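Local coordinates for protein class I phosphodiesterase PDEB1 (Leishmania major, PDB 2R8Q) that belongs to the all-helical phosphodiesterase family and holds zinc and magnesium ions beside a pocket occupied by 3-isobutyl-1-methylxanthine, at residues 276-281 against 293-297; 139-144 against 175-180; 147-153 against 169-173; 55-60 against 102-106. All coordinates share one frame; numbering follows the deposited sequence.

Overall arrangement
Following the chain from its N terminus, contact 4 comes first and closes a loop between helix 55-68 and the start of helix 102-118. Contact 2 then brings the metal-binding turn 139-144 against helix 171-184, and contact 3 is nested inside the loop so closed, joining helix 149-154 to the beginning of that same helix. Contact 1 follows in series, tying helix 262-285 to the loop after it. Contacts 2 and 4 meet at the zinc ion, where His-140, Asp-141 and His-104 are fellow ligands. His-144 packs on Leu-172 between contacts 2 and 3, while Gln-279 of contact 1 reaches Asn-148 of contact 3 through a probable hydrogen bond.

Contact 1 (276-281 against 293-297); sequences FYRQGD and MFDRS. With IBM (3-isobutyl-1-methylxanthine), chain E.
The rings of Phe-276 and Phe-294 meet obliquely, centroids 4.6 Å apart and planes at 31°, CE2 of Phe-294 lying over the rim of one Phe-276 face. Met-293 reaches the same ring obliquely, its SD 3.6 Å from Phe-276 CE2, a Met-aromatic contact. Beyond it the Phe-276 edge meets the ligand, with CE2 3.7 Å from C8 of 3-isobutyl-1-methylxanthine.

One residue on, Tyr-277 turns a face to Arg-296, whose CA sits 3.7 Å above the ring centroid in a CH-pi contact. The arginine chain then bends at CG-CD (chi3 -59°), which brings the guanidinium face back over Tyr-277 CB. From there Arg-296 grips Asp-281 side-on: NE and NH2 both donate to OD2, at 3.0 and 2.9 Å, with the carboxylate tilted 35° from the guanidinium plane. Glu-274 is a second acidic partner of NH2.

The backbones come close at Gly-280, where CA lies 3.3 Å from Phe-294 O in a CA-H...O contact. Water 1 takes the Arg-296 N-H and lies within bonding distance of Phe-294 O and Asp-281 OD1. Together these contacts fasten the loop between helices 262-285 and 302-324, which probably corresponds to the M-loop of phosphodiesterases, beside the ligand pocket that Phe-276 and Met-293 help to line.

Contact 2 (139-144 against 175-180); sequences VHDLDH and HHCSLA. With ZN (zinc ion), chain C; MG (magnesium ion), chain D.
Asp-141 and His-176 run side by side toward the metal pair, the Asp-141 CA standing over the centre of the His-176 imidazole at 3.5 Å in a CH-pi contact. The carboxylate of Asp-141 bridges the ions: OD2 binds zinc at 2.1 Å and OD1 binds magnesium at 2.2 Å, while water 3 is also shared by both. His-140 NE2 is a further zinc ligand, and His-104 and Asp-254 complete the protein's share.

One step out, His-176 spans from backbone to metal water. Its ND1 donates to Leu-142 O at 2.7 Å, and its NE2 lies 2.8 Å from water 2, a magnesium ligand; both partners sit near the ring plane. Farther along, His-175 NE2 gives a nearly straight bond (168°) to Asp-143, using the anti lone pair of OD2. Arg-95 holds the other oxygen of that carboxylate.

Apolar packing backs this up, with Leu-142 CD1 against Leu-179 CB and Val-139 against Ala-180. Two successive beta turns, 139-142 and 141-144, shape the loop. With ND1 engaged by the backbone, the His-176 ring is fixed in rotation, so NE2 is aimed at a magnesium-bound water and probably helps to orient it.

Contact 3 (147-153 against 169-173); sequences VNNSFYL and NSVLE
Two hydrogen bonds spread the amide of Asn-149 across the start of helix 171-184. Asn-149 OD1 accepts from Leu-172 N at 2.8 Å, the donor tilted 28° from the carbonyl plane. Asn-149 ND2 donates to the syn lone pair of Glu-173 OE1, 3.0 Å away, with the N-H...O angle nearly straight at 174°; OE1 lies within the amide plane, while the carboxylate stands nearly perpendicular to it. With CG beside its own backbone N (chi1 -71°), the amide is swung out to bridge the two neighbours.

Leu-172 N belongs to the first turn of its helix, where N-H groups have no partner one turn back, and Asn-149 supplies an acceptor from outside. The start of the other helix is served by its own N-cap: Asn-148 OD1 takes Phe-151 N at 3.1 Å. Two helix N termini of this all-helical domain therefore meet here. The nearest side-chain atom of Glu-173 is about 4 Å from the magnesium ion.

Among apolar contacts, Val-171 CG1 rests over a face of the Tyr-152 ring, 4.1 Å from CG, and Leu-172 CG approaches Tyr-152 CE1 obliquely at 4.1 Å. Leu-159 from helix 158-166 touches both Tyr-152 and Val-171. Set apart from these, the methyl CD1 of Leu-172 lies against the carbonyl O of Val-147, 3.4 Å away.

Contact 4 (55-60 against 102-106); sequences PMDAAA and FYHVV. With ZN (zinc ion), chain C.
Met-56 folds back at its CB-CG bond (chi2 -69°), and this bend lays SD and CE against the ring of Tyr-103. On the other helix, Phe-102 has CG anti to its backbone N (chi1 -174°), whereas Tyr-103 CG lies beside its own N; from successive positions the two rings both reach helix 55-68.

The methionine end touches both. Met-56 CE is 3.4 Å from Tyr-103 CE1, approaching that ring obliquely, and its SD is 3.9 Å from Phe-102 CD2; with each ring the sulfur makes a Met-aromatic contact. At the Tyr-103 edge, Ala-59 CB lies 3.7 Å from CE2, and Pro-55 O sits in the ring plane near the same atom. The phenol oxygen packs on the proline, Tyr-103 OH being 3.3 Å from Pro-55 CB.

Two nearly parallel helices pack here through side chains, their segment axes 10.3 Å apart and inclined at 20°, within the all-helical phosphodiesterase fold. Ala-59 CB points at the other helix, between the two aromatic rings and Val-106, and Ala-60 presents its backbone N in the plane of the Phe-102 ring, 3.8 Å from CE2. Val-106 meanwhile covers part of one Phe-102 face from its own helix, CG2 standing 3.5 Å above the ring plane.

Arg-49 adds a cation-pi contact to Tyr-103, and Ile-87 of helix 80-92 touches both Phe-102 and Ala-60. Next along the helix from Tyr-103, His-104 takes no part in the packing against 55-60 and instead binds zinc through NE2.

Contact 1 (276-281 against 293-297)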
loop_
_atom_site.group_PDB
_atom_site.type_symbol
_atom_site.label_atom_id
_atom_site.label_comp_id
_atom_site.label_asym_id
_atom_site.label_seq_id
_atom_site.Cartn_x
_atom_site.Cartn_y
_atom_site.Cartn_z
ATOM N N PHE A 276 23.474 3.693 -6.456
ATOM C CA PHE A 276 23.087 4.234 -7.754
ATOM C C PHE A 276 23.639 3.348 -8.875
ATOM O O PHE A 276 22.926 3.018 -9.825
ATOM C CB PHE A 276 23.622 5.663 -7.928
ATOM C CG PHE A 276 22.827 6.719 -7.201
ATOM C CD1 PHE A 276 21.692 6.395 -6.461
ATOM C CD2 PHE A 276 23.216 8.052 -7.273
ATOM C CE1 PHE A 276 20.958 7.384 -5.805
ATOM C CE2 PHE A 276 22.491 9.046 -6.620
ATOM C CZ PHE A 276 21.359 8.711 -5.885
ATOM N N TYR A 277 24.909 2.966 -8.765
ATOM C CA TYR A 277 25.524 2.116 -9.781
ATOM C C TYR A 277 24.787 0.787 -9.910
ATOM O O TYR A 277 24.655 0.245 -11.006
ATOM C CB TYR A 277 26.996 1.850 -9.449
ATOM C CG TYR A 277 27.929 3.012 -9.715
ATOM C CD1 TYR A 277 29.264 2.953 -9.320
ATOM C CD2 TYR A 277 27.487 4.161 -10.368
ATOM C CE1 TYR A 277 30.136 4.007 -9.568
ATOM C CE2 TYR A 277 28.353 5.223 -10.623
ATOM C CZ TYR A 277 29.675 5.136 -10.219
ATOM O OH TYR A 277 30.534 6.183 -10.468
ATOM N N ARG A 278 24.302 0.255 -8.794
ATOM C CA ARG A 278 23.584 -1.008 -8.860
ATOM C C ARG A 278 22.241 -0.818 -9.552
ATOM O O ARG A 278 21.757 -1.728 -10.226
ATOM C CB ARG A 278 23.415 -1.611 -7.463
ATOM C CG ARG A 278 24.741 -2.039 -6.856
ATOM C CD ARG A 278 24.580 -2.809 -5.559
ATOM N NE ARG A 278 25.880 -3.052 -4.943
ATOM C CZ ARG A 278 26.067 -3.749 -3.828
ATOM N NH1 ARG A 278 25.033 -4.282 -3.193
ATOM N NH2 ARG A 278 27.293 -3.908 -3.348
ATOM N N GLN A 279 21.629 0.355 -9.392
ATOM C CA GLN A 279 20.364 0.601 -10.078
ATOM C C GLN A 279 20.679 0.661 -11.566
ATOM O O GLN A 279 19.929 0.146 -12.391
ATOM C CB GLN A 279 19.723 1.926 -9.655
ATOM C CG GLN A 279 18.472 2.240 -10.481
ATOM C CD GLN A 279 17.742 3.494 -10.043
ATOM O OE1 GLN A 279 17.690 3.815 -8.858
ATOM N NE2 GLN A 279 17.150 4.198 -11.003
ATOM N N GLY A 280 21.792 1.309 -11.896
ATOM C CA GLY A 280 22.198 1.421 -13.284
ATOM C C GLY A 280 22.430 0.057 -13.904
ATOM O O GLY A 280 22.029 -0.187 -15.044
ATOM N N ASP A 281 23.081 -0.835 -13.160
ATOM C CA ASP A 281 23.344 -2.180 -13.660
ATOM C C ASP A 281 22.025 -2.889 -13.947
ATOM O O ASP A 281 21.895 -3.591 -14.949
ATOM C CB ASP A 281 24.154 -2.998 -12.649
ATOM C CG ASP A 281 25.564 -2.471 -12.457
ATOM O OD1 ASP A 281 26.078 -1.784 -13.366
ATOM O OD2 ASP A 281 26.165 -2.757 -11.399
ATOM N N MET A 293 24.841 9.542 -13.690
ATOM C CA MET A 293 24.993 9.380 -12.249
ATOM C C MET A 293 24.847 7.934 -11.773
ATOM O O MET A 293 25.323 7.575 -10.692
ATOM C CB MET A 293 23.961 10.265 -11.544
ATOM C CG MET A 293 24.060 10.297 -10.035
ATOM S SD MET A 293 22.760 11.331 -9.341
ATOM C CE MET A 293 23.547 12.943 -9.388
ATOM N N PHE A 294 24.201 7.104 -12.585
ATOM C CA PHE A 294 23.983 5.706 -12.224
ATOM C C PHE A 294 24.821 4.748 -13.064
ATOM O O PHE A 294 24.690 3.529 -12.936
ATOM C CB PHE A 294 22.503 5.343 -12.393
ATOM C CG PHE A 294 21.568 6.204 -11.592
ATOM C CD1 PHE A 294 21.318 7.521 -11.965
ATOM C CD2 PHE A 294 20.943 5.700 -10.456
ATOM C CE1 PHE A 294 20.458 8.324 -11.218
ATOM C CE2 PHE A 294 20.082 6.497 -9.702
ATOM C CZ PHE A 294 19.841 7.810 -10.084
ATOM N N ASP A 295 25.688 5.299 -13.910
ATOM C CA ASP A 295 26.512 4.483 -14.792
ATOM C C ASP A 295 27.898 4.174 -14.239
ATOM O O ASP A 295 28.787 5.026 -14.224
ATOM C CB ASP A 295 26.650 5.167 -16.151
ATOM C CG ASP A 295 26.999 4.191 -17.251
ATOM O OD1 ASP A 295 27.718 3.213 -16.968
ATOM O OD2 ASP A 295 26.560 4.408 -18.402
ATOM N N ARG A 296 28.067 2.933 -13.800
ATOM C CA ARG A 296 29.317 2.447 -13.233
ATOM C C ARG A 296 30.457 2.498 -14.250
ATOM O O ARG A 296 31.605 2.775 -13.901
ATOM C CB ARG A 296 29.110 1.005 -12.761
ATOM C CG ARG A 296 30.288 0.366 -12.061
ATOM C CD ARG A 296 30.046 -1.128 -11.885
ATOM N NE ARG A 296 28.841 -1.422 -11.108
ATOM C CZ ARG A 296 28.724 -1.217 -9.801
ATOM N NH1 ARG A 296 29.739 -0.710 -9.113
ATOM N NH2 ARG A 296 27.593 -1.526 -9.177
ATOM N N SER A 297 30.120 2.242 -15.511
ATOM C CA SER A 297 31.097 2.212 -16.597
ATOM C C SER A 297 31.769 3.534 -16.954
ATOM O O SER A 297 32.810 3.539 -17.611
ATOM C CB SER A 297 30.448 1.621 -17.851
ATOM O OG SER A 297 29.967 0.313 -17.596
HETATM N N9 IBM E . 21.191 12.352 -4.756
HETATM C C8 IBM E . 22.116 12.585 -5.744
HETATM N N7 IBM E . 23.348 12.661 -5.306
HETATM C C5 IBM E . 23.225 12.462 -3.939
HETATM C C4 IBM E . 21.907 12.271 -3.585
HETATM N N3 IBM E . 21.413 12.048 -2.347
HETATM C C2 IBM E . 22.353 12.019 -1.356
HETATM N N1 IBM E . 23.714 12.203 -1.623
HETATM C C6 IBM E . 24.149 12.422 -2.907
HETATM O O6 IBM E . 25.337 12.579 -3.142
HETATM O O2 IBM E . 21.993 11.827 -0.200
HETATM C C10 IBM E . 24.677 12.161 -0.531
HETATM C C11 IBM E . 19.996 11.850 -2.095
HETATM C C12 IBM E . 19.541 10.550 -2.765
HETATM C C13 IBM E . 19.685 9.370 -1.814
HETATM C C14 IBM E . 18.109 10.673 -3.266
HETATM O O HOH W 1 25.841 1.024 -13.860
#

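Contact 2 (139-144 against 175-180)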
loop_
_atom_site.group_PDB
_atom_site.type_symbol
_atom_site.label_atom_id
_atom_site.label_comp_id
_atom_site.label_asym_id
_atom_site.label_seq_id
_atom_site.Cartn_x
_atom_site.Cartn_y
_atom_site.Cartn_z
ATOM N N VAL A 139 10.947 5.066 10.161
ATOM C CA VAL A 139 10.070 4.379 9.219
ATOM C C VAL A 139 10.071 4.998 7.827
ATOM O O VAL A 139 9.497 4.429 6.906
ATOM C CB VAL A 139 8.589 4.399 9.692
ATOM C CG1 VAL A 139 8.473 3.862 11.113
ATOM C CG2 VAL A 139 8.036 5.817 9.609
ATOM N N HIS A 140 10.739 6.136 7.665
ATOM C CA HIS A 140 10.673 6.851 6.393
ATOM C C HIS A 140 11.169 6.205 5.101
ATOM O O HIS A 140 10.838 6.694 4.021
ATOM C CB HIS A 140 11.267 8.264 6.551
ATOM C CG HIS A 140 12.707 8.376 6.170
ATOM N ND1 HIS A 140 13.736 8.036 7.023
ATOM C CD2 HIS A 140 13.291 8.798 5.024
ATOM C CE1 HIS A 140 14.891 8.243 6.417
ATOM N NE2 HIS A 140 14.650 8.706 5.204
ATOM N N ASP A 141 11.932 5.116 5.194
ATOM C CA ASP A 141 12.425 4.421 4.001
ATOM C C ASP A 141 12.177 2.908 4.053
ATOM O O ASP A 141 12.808 2.147 3.320
ATOM C CB ASP A 141 13.930 4.662 3.802
ATOM C CG ASP A 141 14.219 5.898 2.986
ATOM O OD1 ASP A 141 13.452 6.164 2.039
ATOM O OD2 ASP A 141 15.220 6.589 3.276
ATOM N N LEU A 142 11.248 2.477 4.899
ATOM C CA LEU A 142 10.962 1.045 5.049
ATOM C C LEU A 142 10.861 0.234 3.757
ATOM O O LEU A 142 10.116 0.579 2.850
ATOM C CB LEU A 142 9.675 0.846 5.856
ATOM C CG LEU A 142 9.702 1.209 7.345
ATOM C CD1 LEU A 142 8.275 1.309 7.877
ATOM C CD2 LEU A 142 10.489 0.165 8.123
ATOM N N ASP A 143 11.621 -0.856 3.706
ATOM C CA ASP A 143 11.623 -1.782 2.573
ATOM C C ASP A 143 12.082 -1.184 1.243
ATOM O O ASP A 143 11.659 -1.621 0.171
ATOM C CB ASP A 143 10.230 -2.415 2.439
ATOM C CG ASP A 143 10.204 -3.603 1.490
ATOM O OD1 ASP A 143 11.112 -4.458 1.563
ATOM O OD2 ASP A 143 9.255 -3.690 0.678
ATOM N N HIS A 144 12.945 -0.177 1.318
ATOM C CA HIS A 144 13.496 0.436 0.111
ATOM C C HIS A 144 14.273 -0.688 -0.581
ATOM O O HIS A 144 14.952 -1.480 0.079
ATOM C CB HIS A 144 14.432 1.586 0.496
ATOM C CG HIS A 144 14.723 2.538 -0.623
ATOM N ND1 HIS A 144 15.470 2.189 -1.726
ATOM C CD2 HIS A 144 14.375 3.836 -0.800
ATOM C CE1 HIS A 144 15.573 3.229 -2.533
ATOM N NE2 HIS A 144 14.918 4.242 -1.994
ATOM N N HIS A 175 4.527 3.491 -0.049
ATOM C CA HIS A 175 4.864 2.146 0.409
ATOM C C HIS A 175 5.452 2.211 1.819
ATOM O O HIS A 175 5.087 1.413 2.684
ATOM C CB HIS A 175 5.874 1.503 -0.551
ATOM C CG HIS A 175 6.256 0.097 -0.194
ATOM N ND1 HIS A 175 5.354 -0.945 -0.192
ATOM C CD2 HIS A 175 7.453 -0.442 0.142
ATOM C CE1 HIS A 175 5.978 -2.066 0.127
ATOM N NE2 HIS A 175 7.253 -1.788 0.334
ATOM N N HIS A 176 6.352 3.164 2.061
ATOM C CA HIS A 176 6.954 3.276 3.393
ATOM C C HIS A 176 5.872 3.568 4.440
ATOM O O HIS A 176 5.902 3.031 5.552
ATOM C CB HIS A 176 8.014 4.391 3.446
ATOM C CG HIS A 176 9.056 4.312 2.371
ATOM N ND1 HIS A 176 9.698 3.140 2.023
ATOM C CD2 HIS A 176 9.618 5.286 1.613
ATOM C CE1 HIS A 176 10.608 3.397 1.100
ATOM N NE2 HIS A 176 10.581 4.692 0.834
ATOM N N CYS A 177 4.917 4.428 4.085
ATOM C CA CYS A 177 3.830 4.770 5.000
ATOM C C CYS A 177 2.989 3.537 5.311
ATOM O O CYS A 177 2.608 3.309 6.457
ATOM C CB CYS A 177 2.927 5.846 4.393
ATOM S SG CYS A 177 3.648 7.501 4.356
ATOM N N SER A 178 2.699 2.749 4.282
ATOM C CA SER A 178 1.896 1.541 4.456
ATOM C C SER A 178 2.550 0.573 5.433
ATOM O O SER A 178 1.869 -0.042 6.264
ATOM C CB SER A 178 1.681 0.854 3.106
ATOM O OG SER A 178 0.979 1.703 2.217
ATOM N N LEU A 179 3.868 0.430 5.340
ATOM C CA LEU A 179 4.572 -0.468 6.245
ATOM C C LEU A 179 4.667 0.119 7.649
ATOM O O LEU A 179 4.679 -0.617 8.636
ATOM C CB LEU A 179 5.966 -0.792 5.706
ATOM C CG LEU A 179 5.948 -1.701 4.475
ATOM C CD1 LEU A 179 7.362 -1.919 3.980
ATOM C CD2 LEU A 179 5.305 -3.035 4.831
ATOM N N ALA A 180 4.736 1.444 7.746
ATOM C CA ALA A 180 4.797 2.086 9.053
ATOM C C ALA A 180 3.498 1.767 9.788
ATOM O O ALA A 180 3.507 1.421 10.967
ATOM C CB ALA A 180 4.954 3.593 8.895
HETATM ZN ZN ZN C . 15.857 8.620 3.332
HETATM MG MG MG D . 13.182 7.914 0.792
HETATM O O HOH W 2 12.042 6.570 -0.551
HETATM O O HOH W 3 14.360 9.345 1.958
HETATM O O HOH W 4 16.991 8.802 1.351
HETATM O O HOH W 5 12.457 9.567 -0.456
HETATM O O HOH W 6 14.910 7.617 -0.564
#

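Contact 3 (147-153 against 169-173)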
loop_
_atom_site.group_PDB
_atom_site.type_symbol
_atom_site.label_atom_id
_atom_site.label_comp_id
_atom_site.label_asym_id
_atom_site.label_seq_id
_atom_site.Cartn_x
_atom_site.Cartn_y
_atom_site.Cartn_z
ATOM N N VAL A 147 16.371 1.222 -5.492
ATOM C CA VAL A 147 16.105 1.896 -6.763
ATOM C C VAL A 147 15.132 3.038 -6.493
ATOM O O VAL A 147 14.310 2.944 -5.579
ATOM C CB VAL A 147 15.499 0.936 -7.823
ATOM C CG1 VAL A 147 16.514 -0.139 -8.183
ATOM C CG2 VAL A 147 14.221 0.306 -7.303
ATOM N N ASN A 148 15.232 4.119 -7.266
ATOM C CA ASN A 148 14.347 5.266 -7.062
ATOM C C ASN A 148 12.980 5.120 -7.730
ATOM O O ASN A 148 12.716 4.140 -8.420
ATOM C CB ASN A 148 15.024 6.570 -7.520
ATOM C CG ASN A 148 15.472 6.529 -8.969
ATOM O OD1 ASN A 148 14.885 5.835 -9.798
ATOM N ND2 ASN A 148 16.513 7.297 -9.284
ATOM N N ASN A 149 12.097 6.088 -7.503
ATOM C CA ASN A 149 10.759 6.019 -8.078
ATOM C C ASN A 149 10.774 5.921 -9.598
ATOM O O ASN A 149 9.946 5.223 -10.183
ATOM C CB ASN A 149 9.911 7.225 -7.653
ATOM C CG ASN A 149 9.513 7.174 -6.191
ATOM O OD1 ASN A 149 9.374 6.098 -5.611
ATOM N ND2 ASN A 149 9.301 8.340 -5.594
ATOM N N SER A 150 11.715 6.614 -10.233
ATOM C CA SER A 150 11.813 6.598 -11.690
ATOM C C SER A 150 11.990 5.186 -12.237
ATOM O O SER A 150 11.424 4.835 -13.276
ATOM C CB SER A 150 12.980 7.474 -12.148
ATOM O OG SER A 150 13.094 7.458 -13.561
ATOM N N PHE A 151 12.774 4.374 -11.537
ATOM C CA PHE A 151 13.031 3.003 -11.957
ATOM C C PHE A 151 11.737 2.219 -12.139
ATOM O O PHE A 151 11.559 1.523 -13.144
ATOM C CB PHE A 151 13.930 2.309 -10.927
ATOM C CG PHE A 151 14.264 0.883 -11.267
ATOM C CD1 PHE A 151 13.409 -0.153 -10.901
ATOM C CD2 PHE A 151 15.445 0.575 -11.936
ATOM C CE1 PHE A 151 13.729 -1.480 -11.194
ATOM C CE2 PHE A 151 15.775 -0.742 -12.233
ATOM C CZ PHE A 151 14.913 -1.777 -11.859
ATOM N N TYR A 152 10.826 2.339 -11.177
ATOM C CA TYR A 152 9.562 1.620 -11.255
ATOM C C TYR A 152 8.744 2.007 -12.479
ATOM O O TYR A 152 8.061 1.171 -13.071
ATOM C CB TYR A 152 8.747 1.847 -9.982
ATOM C CG TYR A 152 9.397 1.245 -8.762
ATOM C CD1 TYR A 152 10.185 2.018 -7.910
ATOM C CD2 TYR A 152 9.257 -0.112 -8.479
ATOM C CE1 TYR A 152 10.818 1.453 -6.808
ATOM C CE2 TYR A 152 9.885 -0.688 -7.382
ATOM C CZ TYR A 152 10.665 0.099 -6.550
ATOM O OH TYR A 152 11.294 -0.476 -5.470
ATOM N N LEU A 153 8.824 3.274 -12.864
ATOM C CA LEU A 153 8.087 3.753 -14.022
ATOM C C LEU A 153 8.764 3.324 -15.323
ATOM O O LEU A 153 8.108 2.831 -16.240
ATOM C CB LEU A 153 7.971 5.279 -13.969
ATOM C CG LEU A 153 7.259 5.852 -12.742
ATOM C CD1 LEU A 153 7.260 7.371 -12.812
ATOM C CD2 LEU A 153 5.831 5.323 -12.676
ATOM N N ASN A 169 2.470 9.691 -7.790
ATOM C CA ASN A 169 3.800 9.405 -8.316
ATOM C C ASN A 169 4.855 9.071 -7.260
ATOM O O ASN A 169 5.990 8.734 -7.600
ATOM C CB ASN A 169 4.284 10.582 -9.165
ATOM C CG ASN A 169 5.571 10.275 -9.905
ATOM O OD1 ASN A 169 5.651 9.300 -10.653
ATOM N ND2 ASN A 169 6.586 11.109 -9.703
ATOM N N SER A 170 4.491 9.166 -5.985
ATOM C CA SER A 170 5.432 8.851 -4.914
ATOM C C SER A 170 5.324 7.369 -4.579
ATOM O O SER A 170 4.853 6.995 -3.505
ATOM C CB SER A 170 5.130 9.691 -3.670
ATOM O OG SER A 170 5.269 11.073 -3.951
ATOM N N VAL A 171 5.767 6.543 -5.522
ATOM C CA VAL A 171 5.737 5.089 -5.405
ATOM C C VAL A 171 6.291 4.573 -4.080
ATOM O O VAL A 171 5.594 3.912 -3.310
ATOM C CB VAL A 171 6.548 4.437 -6.549
ATOM C CG1 VAL A 171 6.398 2.929 -6.497
ATOM C CG2 VAL A 171 6.089 4.989 -7.899
ATOM N N LEU A 172 7.558 4.878 -3.828
ATOM C CA LEU A 172 8.232 4.435 -2.616
ATOM C C LEU A 172 7.663 5.001 -1.322
ATOM O O LEU A 172 7.412 4.259 -0.372
ATOM C CB LEU A 172 9.718 4.792 -2.697
ATOM C CG LEU A 172 10.589 3.912 -3.590
ATOM C CD1 LEU A 172 11.856 4.657 -3.969
ATOM C CD2 LEU A 172 10.909 2.622 -2.864
ATOM N N GLU A 173 7.459 6.314 -1.282
ATOM C CA GLU A 173 6.974 6.955 -0.065
ATOM C C GLU A 173 5.620 6.452 0.449
ATOM O O GLU A 173 5.430 6.308 1.657
ATOM C CB GLU A 173 6.973 8.474 -0.248
ATOM C CG GLU A 173 8.377 9.086 -0.427
ATOM C CD GLU A 173 9.009 8.786 -1.781
ATOM O OE1 GLU A 173 8.261 8.532 -2.743
ATOM O OE2 GLU A 173 10.255 8.823 -1.891
#

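Contact 4 (55-60 against 102-106)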
loop_
_atom_site.group_PDB
_atom_site.type_symbol
_atom_site.label_atom_id
_atom_site.label_comp_id
_atom_site.label_asym_id
_atom_site.label_seq_id
_atom_site.Cartn_x
_atom_site.Cartn_y
_atom_site.Cartn_z
ATOM N N PRO A 55 27.130 -4.871 14.392
ATOM C CA PRO A 55 26.789 -3.498 14.008
ATOM C C PRO A 55 25.302 -3.166 13.923
ATOM O O PRO A 55 24.905 -2.042 14.228
ATOM C CB PRO A 55 27.534 -3.320 12.683
ATOM C CG PRO A 55 27.535 -4.701 12.108
ATOM C CD PRO A 55 27.857 -5.561 13.310
ATOM N N MET A 56 24.477 -4.124 13.509
ATOM C CA MET A 56 23.040 -3.867 13.433
ATOM C C MET A 56 22.459 -3.726 14.835
ATOM O O MET A 56 21.541 -2.932 15.055
ATOM C CB MET A 56 22.329 -4.989 12.681
ATOM C CG MET A 56 22.462 -4.895 11.170
ATOM S SD MET A 56 21.525 -3.483 10.521
ATOM C CE MET A 56 22.079 -3.447 8.822
ATOM N N ASP A 57 22.984 -4.499 15.783
ATOM C CA ASP A 57 22.510 -4.409 17.162
ATOM C C ASP A 57 22.995 -3.093 17.768
ATOM O O ASP A 57 22.257 -2.413 18.484
ATOM C CB ASP A 57 23.031 -5.583 18.006
ATOM C CG ASP A 57 22.365 -6.902 17.660
ATOM O OD1 ASP A 57 21.198 -6.896 17.219
ATOM O OD2 ASP A 57 23.008 -7.957 17.853
ATOM N N ALA A 58 24.240 -2.728 17.477
ATOM C CA ALA A 58 24.793 -1.482 17.990
ATOM C C ALA A 58 24.006 -0.285 17.444
ATOM O O ALA A 58 23.721 0.659 18.172
ATOM C CB ALA A 58 26.272 -1.372 17.611
ATOM N N ALA A 59 23.657 -0.328 16.162
ATOM C CA ALA A 59 22.896 0.761 15.551
ATOM C C ALA A 59 21.518 0.889 16.201
ATOM O O ALA A 59 21.029 1.994 16.427
ATOM C CB ALA A 59 22.754 0.519 14.052
ATOM N N ALA A 60 20.892 -0.245 16.487
ATOM C CA ALA A 60 19.583 -0.243 17.133
ATOM C C ALA A 60 19.748 0.344 18.535
ATOM O O ALA A 60 18.866 1.041 19.042
ATOM C CB ALA A 60 19.048 -1.662 17.221
ATOM N N PHE A 102 19.213 0.075 7.141
ATOM C CA PHE A 102 18.897 0.539 8.485
ATOM C C PHE A 102 19.805 1.673 8.973
ATOM O O PHE A 102 19.353 2.572 9.676
ATOM C CB PHE A 102 18.946 -0.648 9.457
ATOM C CG PHE A 102 18.505 -0.322 10.861
ATOM C CD1 PHE A 102 17.228 0.180 11.113
ATOM C CD2 PHE A 102 19.359 -0.555 11.937
ATOM C CE1 PHE A 102 16.805 0.442 12.417
ATOM C CE2 PHE A 102 18.949 -0.297 13.247
ATOM C CZ PHE A 102 17.671 0.201 13.490
ATOM N N TYR A 103 21.081 1.647 8.602
ATOM C CA TYR A 103 21.995 2.696 9.048
ATOM C C TYR A 103 21.602 4.089 8.572
ATOM O O TYR A 103 21.849 5.075 9.266
ATOM C CB TYR A 103 23.422 2.376 8.611
ATOM C CG TYR A 103 23.896 1.031 9.107
ATOM C CD1 TYR A 103 24.226 0.015 8.212
ATOM C CD2 TYR A 103 23.995 0.765 10.475
ATOM C CE1 TYR A 103 24.649 -1.233 8.663
ATOM C CE2 TYR A 103 24.413 -0.484 10.936
ATOM C CZ TYR A 103 24.737 -1.476 10.027
ATOM O OH TYR A 103 25.152 -2.717 10.462
ATOM N N HIS A 104 20.997 4.179 7.392
ATOM C CA HIS A 104 20.568 5.478 6.885
ATOM C C HIS A 104 19.476 6.077 7.762
ATOM O O HIS A 104 19.509 7.268 8.062
ATOM C CB HIS A 104 20.041 5.362 5.447
ATOM C CG HIS A 104 19.244 6.551 4.995
ATOM N ND1 HIS A 104 19.796 7.807 4.841
ATOM C CD2 HIS A 104 17.944 6.667 4.635
ATOM C CE1 HIS A 104 18.870 8.642 4.401
ATOM N NE2 HIS A 104 17.738 7.976 4.267
ATOM N N VAL A 105 18.503 5.269 8.182
ATOM C CA VAL A 105 17.430 5.833 9.001
ATOM C C VAL A 105 17.887 6.109 10.429
ATOM O O VAL A 105 17.385 7.025 11.073
ATOM C CB VAL A 105 16.140 4.957 8.981
ATOM C CG1 VAL A 105 15.648 4.818 7.539
ATOM C CG2 VAL A 105 16.386 3.587 9.599
ATOM N N VAL A 106 18.854 5.336 10.917
ATOM C CA VAL A 106 19.397 5.575 12.247
ATOM C C VAL A 106 20.098 6.934 12.157
ATOM O O VAL A 106 19.978 7.777 13.050
ATOM C CB VAL A 106 20.417 4.477 12.637
ATOM C CG1 VAL A 106 21.222 4.907 13.866
ATOM C CG2 VAL A 106 19.673 3.175 12.919
HETATM ZN ZN ZN C . 15.857 8.620 3.332
HETATM O O HOH W 3 14.360 9.345 1.958
HETATM O O HOH W 4 16.991 8.802 1.351
#